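Local coordinates for xyloglucan-specific endo-beta-1,4-glucanase BoGH5A (Bacteroides ovatus, PDB 3ZMR), which cuts the beta-1,4-glucan backbone of xyloglucan internally, with retention of the beta configuration, and so releases xyloglucan oligosaccharides, at residues A[23-28]-A[57-62]; A[43-48]-A[71-76]; A[17-22]-A[87-92]; A[8-13]-A[28-33]. All coordinates share one frame; numbering follows the deposited sequence.

Overall arrangement
All four contacts belong to the small N-terminal beta sandwich, the BACON domain, away from the substrate-binding barrel. Contacts 1 and 4 both use strand 24-31 of the three-strand sheet, share Ile28, and have centres about 14 Å apart. Contact 3 pairs strands 16-19 and 85-91 in the facing five-strand sheet, and contact 2 bridges the sheets, from strand 45-47 to strand 71-78. Contact 1 lies about 10 Å, centre to centre, from contacts 2 and 3. Along the chain contact 4 opens first and crosses contacts 1 and 3, while contacts 1 and 2 nest inside the loop closed by contact 3. The domain binds no carbohydrate and may instead distance the catalytic module from the cell surface.

Contact 1: A[23-28]-A[57-62]; sequences GSRQTI and YVNITV
Thr27 and Asn59 face each other on the outer surface of an antiparallel strand pair, part of the three-strand sheet of the BACON-type beta sandwich. Their side chains are set obliquely, and Thr27 OG1 donates to Asn59 OD1 at 2.7 Å from above the amide carbonyl plane. Thr27 OG1 lies anti to its carbonyl carbon (chi1 -59°), while its methyl CG2 turns to Tyr57 CD1 at 3.7 Å, the two side chains crossing at about a right angle. Arg25 runs alongside Asn59 in the same direction, its CG 3.6 Å from Asn59 ND2, with guanidinium and amide planes 59° apart. An alanine in place of Asn59 would probably leave the Thr27 hydroxyl without this acceptor and the stem of Arg25 without its flat neighbour.

The opposite surface, bearing Ile28, Val58, Ile60 and Val62, is largely apolar because it faces the other sheet. Gln26 also points there, yet its NE2 is satisfied by Glu18 O. Paired backbone bonds join Ser24 to Val62, Gln26 to Ile60 and Ile28 to Val58. Within the core, Ile28 reaches across with its terminal methyl, CD1 lying 4.0 Å from Ile60 CG1.

Contact 2: A[43-48]-A[71-76]; sequences SWCKSS and RTATVT
Arg71 lays its guanidinium flat on the indole of Trp44, a cation-pi stack at one end of the BACON-type beta sandwich, where strand 45-47 of one sheet faces strand 71-78 of the other. The planes are only 4° apart, and Arg71 CZ sits 3.7 Å from the centroid of the five-membered ring. Both side chains leave the backbone with CG between the N and the carbonyl carbon (chi1 55° in Trp44, 57° in Arg71), and they slide past each other in opposite directions. From CG to NE the Arg71 chain is extended, which spreads its length over the indole: CG lies 3.6 Å from Trp44 CZ2, CD is over the five-membered ring in a CH-pi contact, and NE is 3.5 Å from Trp44 CD2. Arginine suits the place because its flat cation can cover a ring while its N-H groups remain available at its edge; NE donates to Gln91 OE1 and NH2, weakly, to Glu63 O, which would fix the rotation of the group.

The other indole face is covered by CB of the adjoining Cys45, offset toward the rim. At the ring edge, near its plane, Trp44 CZ2 meets Thr72 O at 3.3 Å. Small side chains fill the interior next to this large one. Ala73 CB lies 3.7 Å from Trp44 CZ2 and 4.1 Å from Cys45 CB. Cys45 SG, anti to its backbone N, turns along the interface from Ala73 toward Val75, whose CG2 it meets at 3.9 Å.

Contact 3: A[17-22]-A[87-92]; sequences LEFDAR and INVKQS
Leu17 and Phe19 turn the same way as Val89 and Gln91, and on this inner surface the packing is tight. Leu17 CG rests 3.9 Å from Ile87 CG2, and Phe19 brings CD1 to 3.8 Å from Val89 CG1; Ile60 of the other sheet touches both Leu17 and Phe19. Branched and aromatic side chains suit this buried layer. The polar exception is Gln91, buried but well supplied: its CG stands anti to the backbone N (chi1 -175°) and the chain beyond is extended, which carries NE2 to Asp20 O at 2.9 Å, with the acceptor in the amide plane, while NE2 also bonds Glu63 O and OE1 accepts from Arg71 NE.

The outward surface is looser. Glu18 and Lys90 lie side by side, yet Glu18 OE2 and Lys90 NZ stay 4.5 Å apart, opposite charges that do not close into a salt bridge. Past the strand end a water links Ala21 N to Ser92 OG. There Asp20 OD1 accepts from Arg22 N, 3.1 Å away, to form an Asx turn, and Arg22 grips the carboxylate side-on, NH2 reaching the syn lone pair of OD2 at 3.0 Å. An alanine in place of Asp20 would probably leave Arg22 N without its turn acceptor and the guanidinium free to swing.

Backbone bonds alternate from Leu17 N to Asn88 O through to Ser92 N and Phe19 O, the pattern of a parallel strand pair, here an edge of the five-strand sheet in the BACON-type sandwich.

Contact 4: A[8-13]-A[28-33]; sequences LEVAQE and IQIDGP
Val10 and Leu8 lie alongside Ile30, all three side chains running the same way into the interior. Val10 CG2 is 3.8 Å from Ile30 CD1, and on the other branch Ile30 CG2 meets Leu8 CD1 at 4.1 Å. The isoleucine thus serves two neighbours: CG1, beside the backbone N at chi1 -54°, leads to the methyl that faces Val10, while CG2 is turned to Leu8. Val77 and Ile85 of the facing sheet continue this apolar layer: both touch Leu8, Val77 also touches Ile30, and Ile85 touches Val10. Leu8 CD1 also sits 3.9 Å from Gly32 CA and packs against Pro33 CD; a side chain on Gly32 would come tight against that methyl and clash with the proline ring.

The backbones run antiparallel here, meeting in a single bridge between Glu9 and Asp31 by which the N-terminal segment 8-13 borders strand 24-31, an edge strand of the three-strand sheet in the BACON-type sandwich. Two bonds of 2.9 Å make the bridge, Glu9 N to Asp31 O and Asp31 N to Glu9 O. Beyond Val10 the chains part, and a water takes over, accepting from Ala11 N at 2.8 Å and donating to Gln29 O at 2.7 Å.

On the outer surface CB of Glu9 and CB of Asp31 approach to 4.2 Å, bringing like charges near each other. The Glu9 carboxylate is poorly ordered, its position uncertain; Lys55, which touches Asp31, may offset part of any repulsion.

Contact 1: A[23-28]-A[57-62]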
loop_
_atom_site.group_PDB
_atom_site.type_symbol
_atom_site.label_atom_id
_atom_site.label_comp_id
_atom_site.label_asym_id
_atom_site.label_seq_id
_atom_site.Cartn_x
_atom_site.Cartn_y
_atom_site.Cartn_z
ATOM N N GLY A 23 6.193 -19.038 0.126
ATOM C CA GLY A 23 5.323 -20.160 0.511
ATOM C C GLY A 23 5.067 -20.971 -0.755
ATOM O O GLY A 23 4.770 -20.394 -1.813
ATOM N N SER A 24 5.205 -22.290 -0.677
ATOM C CA SER A 24 4.969 -23.158 -1.821
ATOM C C SER A 24 4.822 -24.617 -1.404
ATOM O O SER A 24 5.047 -24.969 -0.242
ATOM C CB SER A 24 6.078 -23.038 -2.858
ATOM O OG SER A 24 7.274 -23.615 -2.390
ATOM N N ARG A 25 4.456 -25.454 -2.368
ATOM C CA ARG A 25 4.201 -26.860 -2.107
ATOM C C ARG A 25 4.815 -27.737 -3.193
ATOM O O ARG A 25 4.969 -27.312 -4.341
ATOM C CB ARG A 25 2.691 -27.144 -1.997
ATOM C CG ARG A 25 1.952 -27.299 -3.324
ATOM C CD ARG A 25 1.109 -26.118 -3.748
ATOM N NE ARG A 25 0.369 -26.489 -4.961
ATOM C CZ ARG A 25 0.596 -26.068 -6.210
ATOM N NH1 ARG A 25 1.550 -25.183 -6.484
ATOM N NH2 ARG A 25 -0.160 -26.543 -7.216
ATOM N N GLN A 26 5.128 -28.975 -2.820
ATOM C CA GLN A 26 5.608 -30.002 -3.722
ATOM C C GLN A 26 4.891 -31.300 -3.385
ATOM O O GLN A 26 4.846 -31.728 -2.223
ATOM C CB GLN A 26 7.123 -30.217 -3.633
ATOM C CG GLN A 26 7.913 -28.993 -4.101
ATOM C CD GLN A 26 9.399 -29.122 -3.871
ATOM O OE1 GLN A 26 9.939 -30.222 -3.800
ATOM N NE2 GLN A 26 10.068 -27.993 -3.756
ATOM N N THR A 27 4.362 -31.933 -4.432
ATOM C CA THR A 27 3.734 -33.245 -4.292
ATOM C C THR A 27 4.817 -34.331 -4.416
ATOM O O THR A 27 5.611 -34.370 -5.391
ATOM C CB THR A 27 2.651 -33.471 -5.354
ATOM O OG1 THR A 27 1.652 -32.470 -5.235
ATOM C CG2 THR A 27 1.996 -34.835 -5.213
ATOM N N ILE A 28 4.864 -35.201 -3.416
ATOM C CA ILE A 28 5.719 -36.377 -3.433
ATOM C C ILE A 28 4.839 -37.632 -3.415
ATOM O O ILE A 28 3.621 -37.549 -3.251
ATOM C CB ILE A 28 6.751 -36.368 -2.276
ATOM C CG1 ILE A 28 6.091 -36.618 -0.904
ATOM C CG2 ILE A 28 7.543 -35.061 -2.338
ATOM C CD1 ILE A 28 7.100 -36.782 0.222
ATOM N N TYR A 57 -0.155 -39.833 -3.115
ATOM C CA TYR A 57 0.415 -38.503 -3.335
ATOM C C TYR A 57 0.236 -37.636 -2.099
ATOM O O TYR A 57 -0.908 -37.389 -1.644
ATOM C CB TYR A 57 -0.169 -37.818 -4.566
ATOM C CG TYR A 57 0.340 -38.391 -5.866
ATOM C CD1 TYR A 57 1.717 -38.442 -6.158
ATOM C CD2 TYR A 57 -0.548 -38.862 -6.821
ATOM C CE1 TYR A 57 2.160 -38.946 -7.355
ATOM C CE2 TYR A 57 -0.094 -39.356 -8.025
ATOM C CZ TYR A 57 1.276 -39.416 -8.270
ATOM O OH TYR A 57 1.747 -39.922 -9.479
ATOM N N VAL A 58 1.369 -37.183 -1.550
ATOM C CA VAL A 58 1.411 -36.409 -0.324
ATOM C C VAL A 58 2.082 -35.071 -0.630
ATOM O O VAL A 58 3.099 -35.022 -1.326
ATOM C CB VAL A 58 2.224 -37.134 0.786
ATOM C CG1 VAL A 58 2.390 -36.279 2.053
ATOM C CG2 VAL A 58 1.533 -38.451 1.135
ATOM N N ASN A 59 1.492 -33.994 -0.122
ATOM C CA ASN A 59 2.068 -32.669 -0.288
ATOM C C ASN A 59 2.940 -32.260 0.870
ATOM O O ASN A 59 2.597 -32.465 2.033
ATOM C CB ASN A 59 0.996 -31.622 -0.531
ATOM C CG ASN A 59 0.618 -31.497 -1.982
ATOM O OD1 ASN A 59 0.605 -32.462 -2.747
ATOM N ND2 ASN A 59 0.287 -30.291 -2.363
ATOM N N ILE A 60 4.104 -31.733 0.530
ATOM C CA ILE A 60 4.968 -31.076 1.510
ATOM C C ILE A 60 4.906 -29.573 1.209
ATOM O O ILE A 60 5.201 -29.152 0.086
ATOM C CB ILE A 60 6.424 -31.598 1.449
ATOM C CG1 ILE A 60 6.460 -33.128 1.661
ATOM C CG2 ILE A 60 7.286 -30.884 2.487
ATOM C CD1 ILE A 60 5.854 -33.635 2.967
ATOM N N THR A 61 4.479 -28.802 2.209
ATOM C CA THR A 61 4.216 -27.375 2.068
ATOM C C THR A 61 5.059 -26.591 3.069
ATOM O O THR A 61 5.145 -26.937 4.255
ATOM C CB THR A 61 2.715 -27.061 2.273
ATOM O OG1 THR A 61 1.938 -27.920 1.427
ATOM C CG2 THR A 61 2.390 -25.587 1.935
ATOM N N VAL A 62 5.694 -25.535 2.582
ATOM C CA VAL A 62 6.455 -24.649 3.436
ATOM C C VAL A 62 5.796 -23.286 3.506
ATOM O O VAL A 62 5.264 -22.769 2.506
ATOM C CB VAL A 62 7.937 -24.505 2.985
ATOM C CG1 VAL A 62 8.648 -25.866 3.019
ATOM C CG2 VAL A 62 8.062 -23.835 1.610
#

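Contact 2: A[43-48]-A[71-76]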
loop_
_atom_site.group_PDB
_atom_site.type_symbol
_atom_site.label_atom_id
_atom_site.label_comp_id
_atom_site.label_asym_id
_atom_site.label_seq_id
_atom_site.Cartn_x
_atom_site.Cartn_y
_atom_site.Cartn_z
ATOM N N SER A 43 7.485 -26.508 12.476
ATOM C CA SER A 43 6.106 -26.053 12.283
ATOM C C SER A 43 5.886 -25.382 10.936
ATOM O O SER A 43 4.766 -25.360 10.447
ATOM C CB SER A 43 5.680 -25.110 13.416
ATOM O OG SER A 43 6.479 -23.943 13.448
ATOM N N TRP A 44 6.958 -24.868 10.328
ATOM C CA TRP A 44 6.843 -24.179 9.011
ATOM C C TRP A 44 6.844 -25.144 7.811
ATOM O O TRP A 44 6.641 -24.744 6.660
ATOM C CB TRP A 44 7.959 -23.134 8.811
ATOM C CG TRP A 44 9.385 -23.667 8.975
ATOM C CD1 TRP A 44 10.152 -23.603 10.121
ATOM C CD2 TRP A 44 10.196 -24.364 8.003
ATOM N NE1 TRP A 44 11.371 -24.182 9.913
ATOM C CE2 TRP A 44 11.430 -24.673 8.639
ATOM C CE3 TRP A 44 10.015 -24.743 6.653
ATOM C CZ2 TRP A 44 12.465 -25.341 7.989
ATOM C CZ3 TRP A 44 11.061 -25.419 5.997
ATOM C CH2 TRP A 44 12.283 -25.688 6.675
ATOM N N CYS A 45 7.085 -26.412 8.093
ATOM C CA CYS A 45 7.071 -27.477 7.117
ATOM C C CYS A 45 5.928 -28.435 7.471
ATOM O O CYS A 45 5.903 -29.041 8.544
ATOM C CB CYS A 45 8.414 -28.207 7.117
ATOM S SG CYS A 45 8.532 -29.547 5.918
ATOM N N LYS A 46 4.955 -28.526 6.574
ATOM C CA LYS A 46 3.762 -29.337 6.812
ATOM C C LYS A 46 3.597 -30.436 5.769
ATOM O O LYS A 46 3.874 -30.255 4.594
ATOM C CB LYS A 46 2.501 -28.458 6.876
ATOM C CG LYS A 46 2.386 -27.600 8.141
ATOM C CD LYS A 46 2.321 -28.435 9.418
ATOM C CE LYS A 46 2.249 -27.566 10.664
ATOM N NZ LYS A 46 2.600 -28.326 11.895
ATOM N N SER A 47 3.122 -31.575 6.240
ATOM C CA SER A 47 2.652 -32.681 5.401
ATOM C C SER A 47 1.134 -32.621 5.294
ATOM O O SER A 47 0.435 -32.375 6.280
ATOM C CB SER A 47 3.047 -34.041 5.985
ATOM O OG SER A 47 2.492 -35.105 5.243
ATOM N N SER A 48 0.616 -32.871 4.095
ATOM C CA SER A 48 -0.854 -32.958 3.905
ATOM C C SER A 48 -1.483 -34.128 4.671
ATOM O O SER A 48 -2.687 -34.123 4.981
ATOM C CB SER A 48 -1.173 -33.131 2.416
ATOM O OG SER A 48 -0.515 -34.261 1.890
ATOM N N ARG A 71 16.927 -22.265 6.140
ATOM C CA ARG A 71 16.430 -23.125 7.208
ATOM C C ARG A 71 16.192 -24.538 6.706
ATOM O O ARG A 71 15.953 -24.777 5.514
ATOM C CB ARG A 71 15.179 -22.559 7.877
ATOM C CG ARG A 71 13.995 -22.293 6.958
ATOM C CD ARG A 71 12.919 -21.543 7.722
ATOM N NE ARG A 71 11.684 -21.407 6.929
ATOM C CZ ARG A 71 10.566 -20.814 7.357
ATOM N NH1 ARG A 71 10.498 -20.285 8.569
ATOM N NH2 ARG A 71 9.500 -20.740 6.567
ATOM N N THR A 72 16.257 -25.468 7.648
ATOM C CA THR A 72 16.127 -26.882 7.343
ATOM C C THR A 72 15.149 -27.594 8.276
ATOM O O THR A 72 14.886 -27.176 9.398
ATOM C CB THR A 72 17.482 -27.613 7.413
ATOM O OG1 THR A 72 18.009 -27.543 8.752
ATOM C CG2 THR A 72 18.487 -27.022 6.399
ATOM N N ALA A 73 14.602 -28.676 7.757
ATOM C CA ALA A 73 13.696 -29.536 8.501
ATOM C C ALA A 73 13.828 -30.965 7.983
ATOM O O ALA A 73 14.505 -31.251 6.968
ATOM C CB ALA A 73 12.272 -29.064 8.331
ATOM N N THR A 74 13.203 -31.875 8.719
ATOM C CA THR A 74 13.024 -33.239 8.211
ATOM C C THR A 74 11.545 -33.600 8.182
ATOM O O THR A 74 10.718 -33.009 8.890
ATOM C CB THR A 74 13.787 -34.293 9.038
ATOM O OG1 THR A 74 13.311 -34.266 10.388
ATOM C CG2 THR A 74 15.270 -34.025 9.009
ATOM N N VAL A 75 11.242 -34.557 7.317
ATOM C CA VAL A 75 9.937 -35.210 7.238
ATOM C C VAL A 75 10.205 -36.704 7.426
ATOM O O VAL A 75 10.985 -37.319 6.675
ATOM C CB VAL A 75 9.266 -34.954 5.866
ATOM C CG1 VAL A 75 7.937 -35.689 5.768
ATOM C CG2 VAL A 75 9.047 -33.451 5.648
ATOM N N THR A 76 9.557 -37.274 8.437
ATOM C CA THR A 76 9.769 -38.668 8.807
ATOM C C THR A 76 8.565 -39.502 8.456
ATOM O O THR A 76 7.452 -39.247 8.938
ATOM C CB THR A 76 10.054 -38.767 10.309
ATOM O OG1 THR A 76 11.284 -38.094 10.568
ATOM C CG2 THR A 76 10.189 -40.234 10.785
#

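Contact 3: A[17-22]-A[87-92]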
loop_
_atom_site.group_PDB
_atom_site.type_symbol
_atom_site.label_atom_id
_atom_site.label_comp_id
_atom_site.label_asym_id
_atom_site.label_seq_id
_atom_site.Cartn_x
_atom_site.Cartn_y
_atom_site.Cartn_z
ATOM N N LEU A 17 14.514 -32.465 -0.526
ATOM C CA LEU A 17 13.672 -31.435 -1.132
ATOM C C LEU A 17 14.262 -30.032 -0.898
ATOM O O LEU A 17 14.792 -29.727 0.187
ATOM C CB LEU A 17 12.260 -31.500 -0.529
ATOM C CG LEU A 17 11.507 -32.830 -0.663
ATOM C CD1 LEU A 17 10.162 -32.762 0.042
ATOM C CD2 LEU A 17 11.375 -33.304 -2.114
ATOM N N GLU A 18 14.062 -29.178 -1.894
ATOM C CA GLU A 18 14.555 -27.797 -1.902
ATOM C C GLU A 18 13.399 -26.857 -2.238
ATOM O O GLU A 18 12.738 -27.040 -3.273
ATOM C CB GLU A 18 15.668 -27.618 -2.958
ATOM C CG GLU A 18 16.815 -28.610 -2.865
ATOM C CD GLU A 18 17.971 -28.166 -1.990
ATOM O OE1 GLU A 18 18.087 -26.964 -1.674
ATOM O OE2 GLU A 18 18.782 -29.040 -1.625
ATOM N N PHE A 19 13.236 -25.819 -1.395
ATOM C CA PHE A 19 12.206 -24.797 -1.584
ATOM C C PHE A 19 12.877 -23.415 -1.592
ATOM O O PHE A 19 13.850 -23.167 -0.865
ATOM C CB PHE A 19 11.191 -24.842 -0.450
ATOM C CG PHE A 19 10.328 -26.082 -0.417
ATOM C CD1 PHE A 19 10.779 -27.266 0.139
ATOM C CD2 PHE A 19 9.033 -26.044 -0.893
ATOM C CE1 PHE A 19 9.954 -28.391 0.185
ATOM C CE2 PHE A 19 8.214 -27.149 -0.867
ATOM C CZ PHE A 19 8.667 -28.325 -0.315
ATOM N N ASP A 20 12.339 -22.499 -2.388
ATOM C CA ASP A 20 12.757 -21.097 -2.252
ATOM C C ASP A 20 11.985 -20.445 -1.067
ATOM O O ASP A 20 11.197 -21.102 -0.356
ATOM C CB ASP A 20 12.683 -20.331 -3.588
ATOM C CG ASP A 20 11.294 -20.095 -4.080
ATOM O OD1 ASP A 20 10.346 -20.134 -3.285
ATOM O OD2 ASP A 20 11.169 -19.840 -5.295
ATOM N N ALA A 21 12.237 -19.159 -0.853
ATOM C CA ALA A 21 11.716 -18.454 0.312
ATOM C C ALA A 21 10.201 -18.214 0.294
ATOM O O ALA A 21 9.616 -17.913 1.327
ATOM C CB ALA A 21 12.416 -17.125 0.470
ATOM N N ARG A 22 9.602 -18.302 -0.879
ATOM C CA ARG A 22 8.146 -18.124 -0.995
ATOM C C ARG A 22 7.431 -19.268 -0.290
ATOM O O ARG A 22 7.976 -20.348 -0.141
ATOM C CB ARG A 22 7.701 -18.119 -2.464
ATOM C CG ARG A 22 8.262 -16.995 -3.292
ATOM C CD ARG A 22 7.781 -17.111 -4.730
ATOM N NE ARG A 22 8.558 -18.084 -5.488
ATOM C CZ ARG A 22 8.385 -18.346 -6.780
ATOM N NH1 ARG A 22 7.440 -17.716 -7.475
ATOM N NH2 ARG A 22 9.149 -19.253 -7.380
ATOM N N ILE A 87 13.235 -37.647 5.138
ATOM C CA ILE A 87 13.438 -36.737 4.018
ATOM C C ILE A 87 13.995 -35.401 4.533
ATOM O O ILE A 87 13.531 -34.862 5.516
ATOM C CB ILE A 87 12.078 -36.493 3.305
ATOM C CG1 ILE A 87 11.538 -37.795 2.703
ATOM C CG2 ILE A 87 12.184 -35.365 2.276
ATOM C CD1 ILE A 87 10.064 -37.755 2.318
ATOM N N ASN A 88 15.021 -34.899 3.856
ATOM C CA ASN A 88 15.565 -33.566 4.146
ATOM C C ASN A 88 14.751 -32.503 3.395
ATOM O O ASN A 88 14.407 -32.706 2.228
ATOM C CB ASN A 88 17.032 -33.450 3.698
ATOM C CG ASN A 88 17.987 -34.296 4.549
ATOM O OD1 ASN A 88 17.996 -34.209 5.779
ATOM N ND2 ASN A 88 18.783 -35.128 3.877
ATOM N N VAL A 89 14.486 -31.390 4.085
ATOM C CA VAL A 89 13.886 -30.191 3.508
ATOM C C VAL A 89 14.762 -28.978 3.796
ATOM O O VAL A 89 15.078 -28.680 4.956
ATOM C CB VAL A 89 12.469 -29.938 4.077
ATOM C CG1 VAL A 89 11.858 -28.663 3.490
ATOM C CG2 VAL A 89 11.587 -31.144 3.789
ATOM N N LYS A 90 15.129 -28.279 2.728
ATOM C CA LYS A 90 15.931 -27.054 2.839
ATOM C C LYS A 90 15.150 -25.941 2.149
ATOM O O LYS A 90 14.697 -26.095 1.017
ATOM C CB LYS A 90 17.289 -27.212 2.156
ATOM C CG LYS A 90 18.202 -25.992 2.287
ATOM C CD LYS A 90 19.546 -26.211 1.600
ATOM C CE LYS A 90 20.354 -27.306 2.263
ATOM N NZ LYS A 90 21.640 -27.522 1.539
ATOM N N GLN A 91 15.025 -24.824 2.847
ATOM C CA GLN A 91 14.372 -23.631 2.320
ATOM C C GLN A 91 15.335 -22.432 2.364
ATOM O O GLN A 91 15.862 -22.095 3.414
ATOM C CB GLN A 91 13.102 -23.313 3.089
ATOM C CG GLN A 91 12.357 -22.146 2.466
ATOM C CD GLN A 91 11.039 -21.806 3.138
ATOM O OE1 GLN A 91 10.853 -22.006 4.345
ATOM N NE2 GLN A 91 10.119 -21.213 2.354
ATOM N N SER A 92 15.523 -21.792 1.212
ATOM C CA SER A 92 16.440 -20.662 1.102
ATOM C C SER A 92 15.880 -19.375 1.682
ATOM O O SER A 92 14.684 -19.255 1.956
ATOM C CB SER A 92 16.953 -20.464 -0.317
ATOM O OG SER A 92 15.904 -20.300 -1.210
HETATM O O HOH W 1 14.565 -17.898 -2.188
#

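Contact 4: A[8-13]-A[28-33]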
loop_
_atom_site.group_PDB
_atom_site.type_symbol
_atom_site.label_atom_id
_atom_site.label_comp_id
_atom_site.label_asym_id
_atom_site.label_seq_id
_atom_site.Cartn_x
_atom_site.Cartn_y
_atom_site.Cartn_z
ATOM N N LEU A 8 8.082 -50.204 3.000
ATOM C CA LEU A 8 7.905 -48.751 2.919
ATOM C C LEU A 8 8.978 -48.150 2.014
ATOM O O LEU A 8 10.185 -48.228 2.306
ATOM C CB LEU A 8 7.964 -48.130 4.315
ATOM C CG LEU A 8 7.833 -46.604 4.392
ATOM C CD1 LEU A 8 6.455 -46.115 3.949
ATOM C CD2 LEU A 8 8.128 -46.126 5.804
ATOM N N GLU A 9 8.536 -47.545 0.913
ATOM C CA GLU A 9 9.444 -47.045 -0.104
ATOM C C GLU A 9 9.131 -45.591 -0.487
ATOM O O GLU A 9 7.958 -45.165 -0.583
ATOM C CB GLU A 9 9.420 -47.955 -1.333
ATOM C CG GLU A 9 9.755 -49.411 -0.993
ATOM C CD GLU A 9 10.206 -50.225 -2.184
ATOM O OE1 GLU A 9 9.793 -49.915 -3.322
ATOM O OE2 GLU A 9 10.968 -51.190 -1.975
ATOM N N VAL A 10 10.198 -44.818 -0.635
ATOM C CA VAL A 10 10.123 -43.460 -1.159
ATOM C C VAL A 10 11.262 -43.247 -2.136
ATOM O O VAL A 10 12.432 -43.420 -1.772
ATOM C CB VAL A 10 10.239 -42.411 -0.051
ATOM C CG1 VAL A 10 10.229 -40.994 -0.638
ATOM C CG2 VAL A 10 9.117 -42.579 0.958
ATOM N N ALA A 11 10.913 -42.878 -3.364
ATOM C CA ALA A 11 11.897 -42.680 -4.440
ATOM C C ALA A 11 12.990 -41.683 -4.036
ATOM O O ALA A 11 12.739 -40.730 -3.279
ATOM C CB ALA A 11 11.223 -42.251 -5.737
ATOM N N GLN A 12 14.205 -41.943 -4.514
ATOM C CA GLN A 12 15.393 -41.119 -4.171
ATOM C C GLN A 12 15.187 -39.635 -4.496
ATOM O O GLN A 12 15.639 -38.759 -3.742
ATOM C CB GLN A 12 16.677 -41.656 -4.841
ATOM C CG GLN A 12 17.948 -40.944 -4.385
ATOM C CD GLN A 12 18.227 -41.088 -2.890
ATOM O OE1 GLN A 12 18.014 -42.153 -2.301
ATOM N NE2 GLN A 12 18.736 -40.022 -2.281
ATOM N N GLU A 13 14.487 -39.361 -5.593
ATOM C CA GLU A 13 14.168 -37.984 -6.004
ATOM C C GLU A 13 13.422 -37.182 -4.925
ATOM O O GLU A 13 13.424 -35.952 -4.949
ATOM C CB GLU A 13 13.339 -37.979 -7.300
ATOM C CG GLU A 13 11.960 -38.612 -7.155
ATOM C CD GLU A 13 11.251 -38.801 -8.475
ATOM O OE1 GLU A 13 10.841 -37.785 -9.075
ATOM O OE2 GLU A 13 11.103 -39.968 -8.912
ATOM N N ILE A 28 4.864 -35.201 -3.416
ATOM C CA ILE A 28 5.719 -36.377 -3.433
ATOM C C ILE A 28 4.839 -37.632 -3.415
ATOM O O ILE A 28 3.621 -37.549 -3.251
ATOM C CB ILE A 28 6.751 -36.368 -2.276
ATOM C CG1 ILE A 28 6.091 -36.618 -0.904
ATOM C CG2 ILE A 28 7.543 -35.061 -2.338
ATOM C CD1 ILE A 28 7.100 -36.782 0.222
ATOM N N GLN A 29 5.469 -38.789 -3.587
ATOM C CA GLN A 29 4.758 -40.060 -3.527
ATOM C C GLN A 29 5.372 -40.967 -2.472
ATOM O O GLN A 29 6.575 -41.178 -2.436
ATOM C CB GLN A 29 4.709 -40.743 -4.902
ATOM C CG GLN A 29 3.744 -41.922 -4.990
ATOM C CD GLN A 29 3.643 -42.498 -6.388
ATOM O OE1 GLN A 29 4.655 -42.841 -7.008
ATOM N NE2 GLN A 29 2.431 -42.628 -6.890
ATOM N N ILE A 30 4.504 -41.510 -1.635
ATOM C CA ILE A 30 4.845 -42.510 -0.624
ATOM C C ILE A 30 4.307 -43.872 -1.106
ATOM O O ILE A 30 3.133 -44.008 -1.389
ATOM C CB ILE A 30 4.191 -42.179 0.738
ATOM C CG1 ILE A 30 4.530 -40.750 1.194
ATOM C CG2 ILE A 30 4.568 -43.228 1.787
ATOM C CD1 ILE A 30 6.005 -40.383 1.149
ATOM N N ASP A 31 5.178 -44.870 -1.226
ATOM C CA ASP A 31 4.773 -46.223 -1.628
ATOM C C ASP A 31 4.856 -47.124 -0.402
ATOM O O ASP A 31 5.857 -47.797 -0.166
ATOM C CB ASP A 31 5.682 -46.719 -2.755
ATOM C CG ASP A 31 5.164 -47.977 -3.441
ATOM O OD1 ASP A 31 4.134 -48.534 -3.030
ATOM O OD2 ASP A 31 5.806 -48.419 -4.416
ATOM N N GLY A 32 3.781 -47.141 0.373
ATOM C CA GLY A 32 3.801 -47.806 1.676
ATOM C C GLY A 32 2.804 -48.931 1.902
ATOM O O GLY A 32 2.010 -49.269 1.033
ATOM N N PRO A 33 2.833 -49.519 3.101
ATOM C CA PRO A 33 1.950 -50.647 3.442
ATOM C C PRO A 33 0.555 -50.200 3.836
ATOM O O PRO A 33 0.179 -49.052 3.572
ATOM C CB PRO A 33 2.686 -51.310 4.607
ATOM C CG PRO A 33 3.408 -50.184 5.267
ATOM C CD PRO A 33 3.798 -49.228 4.177
HETATM O O HOH W 2 8.147 -42.711 -3.994
#